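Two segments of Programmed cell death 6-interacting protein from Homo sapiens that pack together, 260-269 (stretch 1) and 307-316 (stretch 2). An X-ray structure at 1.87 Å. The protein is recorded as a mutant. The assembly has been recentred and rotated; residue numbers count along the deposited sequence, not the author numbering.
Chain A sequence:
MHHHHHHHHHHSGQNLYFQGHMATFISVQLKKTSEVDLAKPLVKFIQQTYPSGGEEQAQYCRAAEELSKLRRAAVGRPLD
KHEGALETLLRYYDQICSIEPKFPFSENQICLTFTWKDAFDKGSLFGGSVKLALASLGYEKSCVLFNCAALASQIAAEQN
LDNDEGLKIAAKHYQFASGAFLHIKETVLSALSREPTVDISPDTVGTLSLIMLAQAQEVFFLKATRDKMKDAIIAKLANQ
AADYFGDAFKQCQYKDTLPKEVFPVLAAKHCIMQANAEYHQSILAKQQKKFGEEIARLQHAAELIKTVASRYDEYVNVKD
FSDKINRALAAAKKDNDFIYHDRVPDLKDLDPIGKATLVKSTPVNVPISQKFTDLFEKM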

# COMPACT_ATOMS: atom_id res chain seq x y z
N LYS A 260 -1.25 -12.95 -10.33
CA LYS A 260 -1.31 -14.31 -9.80
C LYS A 260 -0.57 -14.45 -8.47
O LYS A 260 -0.99 -15.22 -7.60
CB LYS A 260 -0.71 -15.28 -10.81
CG LYS A 260 -1.69 -15.97 -11.72
CD LYS A 260 -1.08 -17.26 -12.27
CE LYS A 260 -0.49 -18.10 -11.14
NZ LYS A 260 -0.21 -19.51 -11.54
N GLU A 261 0.54 -13.75 -8.32
CA GLU A 261 1.40 -13.94 -7.16
C GLU A 261 0.87 -13.27 -5.90
O GLU A 261 1.38 -13.56 -4.82
CB GLU A 261 2.81 -13.42 -7.47
CG GLU A 261 2.89 -11.93 -7.77
CD GLU A 261 2.65 -11.59 -9.24
OE1 GLU A 261 2.09 -12.42 -9.99
OE2 GLU A 261 3.04 -10.47 -9.65
N VAL A 262 -0.15 -12.42 -6.00
CA VAL A 262 -0.62 -11.69 -4.82
C VAL A 262 -1.25 -12.65 -3.81
O VAL A 262 -0.95 -12.60 -2.61
CB VAL A 262 -1.61 -10.58 -5.23
CG1 VAL A 262 -2.33 -10.03 -4.01
CG2 VAL A 262 -0.86 -9.46 -5.97
N PHE A 263 -2.12 -13.53 -4.27
CA PHE A 263 -2.80 -14.42 -3.33
C PHE A 263 -1.84 -15.33 -2.56
O PHE A 263 -1.92 -15.36 -1.32
CB PHE A 263 -3.89 -15.21 -4.06
CG PHE A 263 -4.65 -16.15 -3.17
CD1 PHE A 263 -5.56 -15.66 -2.26
CD2 PHE A 263 -4.42 -17.51 -3.22
CE1 PHE A 263 -6.25 -16.51 -1.41
CE2 PHE A 263 -5.12 -18.37 -2.39
CZ PHE A 263 -6.03 -17.87 -1.48
N PRO A 264 -0.93 -16.09 -3.19
CA PRO A 264 -0.01 -16.91 -2.39
C PRO A 264 0.87 -16.10 -1.47
O PRO A 264 1.18 -16.56 -0.36
CB PRO A 264 0.81 -17.66 -3.45
CG PRO A 264 0.69 -16.82 -4.68
CD PRO A 264 -0.72 -16.31 -4.64
N VAL A 265 1.29 -14.89 -1.88
CA VAL A 265 2.14 -14.10 -1.01
C VAL A 265 1.38 -13.66 0.23
O VAL A 265 1.92 -13.68 1.34
CB VAL A 265 2.73 -12.90 -1.78
CG1 VAL A 265 3.42 -11.95 -0.80
CG2 VAL A 265 3.73 -13.40 -2.81
N LEU A 266 0.12 -13.25 0.07
CA LEU A 266 -0.68 -12.86 1.22
C LEU A 266 -0.89 -14.03 2.17
O LEU A 266 -0.80 -13.88 3.39
CB LEU A 266 -2.03 -12.32 0.76
CG LEU A 266 -1.99 -11.00 -0.02
CD1 LEU A 266 -3.42 -10.64 -0.48
CD2 LEU A 266 -1.38 -9.92 0.83
N ALA A 267 -1.24 -15.20 1.62
CA ALA A 267 -1.42 -16.39 2.45
C ALA A 267 -0.14 -16.74 3.20
O ALA A 267 -0.17 -17.03 4.41
CB ALA A 267 -1.87 -17.56 1.57
N ALA A 268 1.00 -16.70 2.51
CA ALA A 268 2.27 -17.00 3.16
C ALA A 268 2.57 -15.99 4.28
O ALA A 268 2.94 -16.38 5.39
CB ALA A 268 3.40 -17.01 2.14
N LYS A 269 2.38 -14.70 3.99
CA LYS A 269 2.68 -13.67 4.99
C LYS A 269 1.75 -13.75 6.19
O LYS A 269 2.18 -13.47 7.31
CB LYS A 269 2.60 -12.28 4.35
CG LYS A 269 3.78 -11.92 3.45
CD LYS A 269 4.86 -11.17 4.20
CE LYS A 269 5.98 -10.73 3.26
NZ LYS A 269 5.69 -9.41 2.66
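Stretch 2, residues 307-316: TVASRYDEYV

Stretch 2 enters as the end of a helix, Thr307 to Arg311, and leaves helical geometry at Tyr312 (phi/psi -118°/37°). The chain then turns: both Tyr315 N and Val316 N hydrogen-bond to Tyr312 O, at 3.0 and 3.2 Å, and Val316 ends the segment extended (-139°/157°). Most of stretch 1 is helical, and the helix continues beyond Lys269. The two run in opposite senses, with Val308 beside Ala268 (CA to CA 5.8 Å) and Tyr315 beside Val265 (CA to CA 6.3 Å).

Tyr315 covers the most surface. Its CA-to-CB bond points toward stretch 1, and with chi1 at -58° (m) the ring lies against Pro264, whose CG sits 3.6 Å from the ring centroid and 16° off the normal, a CH-pi contact over the face. The ring also meets the start of stretch 1, where Tyr315 CE1 is 3.9 Å from Glu261 CB, while Tyr315 CB rests 4.1 Å from Val265 CG2.

Tyr312, also m at chi1 (-55°), lays its ring along the next part of the helix. Pro264 O lies over one face, and that same oxygen accepts the helical hydrogen bond from Ala268 N (2.9 Å). Tyr312 CD1 approaches Pro264 CB at 3.8 Å, so Pro264 touches both tyrosines. Farther along, Tyr312 CD2 is 3.9 Å from Ala268 CB, and Tyr312 OH comes within 3.4 Å of Ala267 CB.

Ala268 is the most covered residue of stretch 1. Its small side chain fits among three partners: besides Tyr312, its CB lies 4.1 Å from Val308 CG1 and 4.0 Å from Val316 CG2, so residues before and after the turn converge on one methyl group. No hydrogen bond joins the stretches; the 443 Å² they bury rests on apolar packing and the proline-tyrosine contact.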

# COMPACT_ATOMS: atom_id res chain seq x y z
N THR A 307 4.20 -25.43 6.93
CA THR A 307 3.13 -25.34 5.93
C THR A 307 3.47 -24.33 4.85
O THR A 307 3.16 -24.54 3.67
CB THR A 307 1.81 -24.99 6.62
OG1 THR A 307 1.53 -25.95 7.64
CG2 THR A 307 0.67 -25.01 5.63
N VAL A 308 4.13 -23.23 5.23
CA VAL A 308 4.54 -22.22 4.26
C VAL A 308 5.66 -22.75 3.38
O VAL A 308 5.69 -22.49 2.16
CB VAL A 308 4.96 -20.93 5.01
CG1 VAL A 308 5.59 -19.93 4.06
CG2 VAL A 308 3.76 -20.34 5.69
N ALA A 309 6.59 -23.50 3.97
CA ALA A 309 7.71 -24.04 3.22
C ALA A 309 7.25 -25.04 2.15
O ALA A 309 7.84 -25.09 1.07
CB ALA A 309 8.71 -24.71 4.17
N SER A 310 6.21 -25.82 2.44
CA SER A 310 5.74 -26.79 1.46
C SER A 310 4.75 -26.21 0.45
O SER A 310 4.72 -26.67 -0.70
CB SER A 310 5.11 -28.00 2.16
OG SER A 310 4.03 -27.62 2.98
N ARG A 311 3.95 -25.21 0.83
CA ARG A 311 2.91 -24.70 -0.07
C ARG A 311 3.35 -23.52 -0.91
O ARG A 311 2.97 -23.41 -2.08
CB ARG A 311 1.68 -24.29 0.73
CG ARG A 311 0.96 -25.42 1.37
CD ARG A 311 -0.43 -24.98 1.75
NE ARG A 311 -1.01 -25.91 2.71
CZ ARG A 311 -1.89 -25.55 3.63
NH1 ARG A 311 -2.37 -26.45 4.47
NH2 ARG A 311 -2.28 -24.28 3.71
N TYR A 312 4.11 -22.60 -0.33
CA TYR A 312 4.42 -21.32 -0.96
C TYR A 312 5.92 -21.19 -1.18
O TYR A 312 6.49 -20.10 -1.08
CB TYR A 312 3.86 -20.18 -0.12
CG TYR A 312 2.38 -20.36 0.12
CD1 TYR A 312 1.49 -20.43 -0.94
CD2 TYR A 312 1.87 -20.47 1.41
CE1 TYR A 312 0.13 -20.60 -0.73
CE2 TYR A 312 0.51 -20.65 1.63
CZ TYR A 312 -0.35 -20.71 0.55
OH TYR A 312 -1.70 -20.88 0.75
N ASP A 313 6.55 -22.32 -1.52
CA ASP A 313 8.00 -22.41 -1.57
C ASP A 313 8.59 -21.47 -2.62
O ASP A 313 9.68 -20.93 -2.43
CB ASP A 313 8.41 -23.85 -1.86
CG ASP A 313 9.92 -24.04 -1.87
OD1 ASP A 313 10.54 -23.83 -2.93
OD2 ASP A 313 10.48 -24.39 -0.81
N GLU A 314 7.89 -21.29 -3.75
CA GLU A 314 8.43 -20.44 -4.80
C GLU A 314 8.18 -18.96 -4.57
O GLU A 314 8.64 -18.15 -5.37
CB GLU A 314 7.85 -20.86 -6.16
CG GLU A 314 6.34 -21.05 -6.20
CD GLU A 314 5.82 -21.32 -7.61
OE1 GLU A 314 6.08 -20.49 -8.51
OE2 GLU A 314 5.16 -22.36 -7.82
N TYR A 315 7.50 -18.58 -3.48
CA TYR A 315 7.20 -17.18 -3.21
C TYR A 315 7.91 -16.61 -1.99
O TYR A 315 8.09 -15.39 -1.92
CB TYR A 315 5.68 -16.98 -3.05
CG TYR A 315 4.87 -17.41 -4.25
CD1 TYR A 315 4.72 -16.57 -5.35
CD2 TYR A 315 4.26 -18.65 -4.29
CE1 TYR A 315 3.98 -16.96 -6.46
CE2 TYR A 315 3.52 -19.06 -5.39
CZ TYR A 315 3.39 -18.21 -6.47
OH TYR A 315 2.66 -18.61 -7.56
N VAL A 316 8.30 -17.45 -1.03
CA VAL A 316 9.01 -17.00 0.17
C VAL A 316 10.12 -17.98 0.51
O VAL A 316 10.08 -19.15 0.13
CB VAL A 316 8.07 -16.84 1.39
CG1 VAL A 316 7.25 -15.56 1.27
CG2 VAL A 316 7.17 -18.05 1.51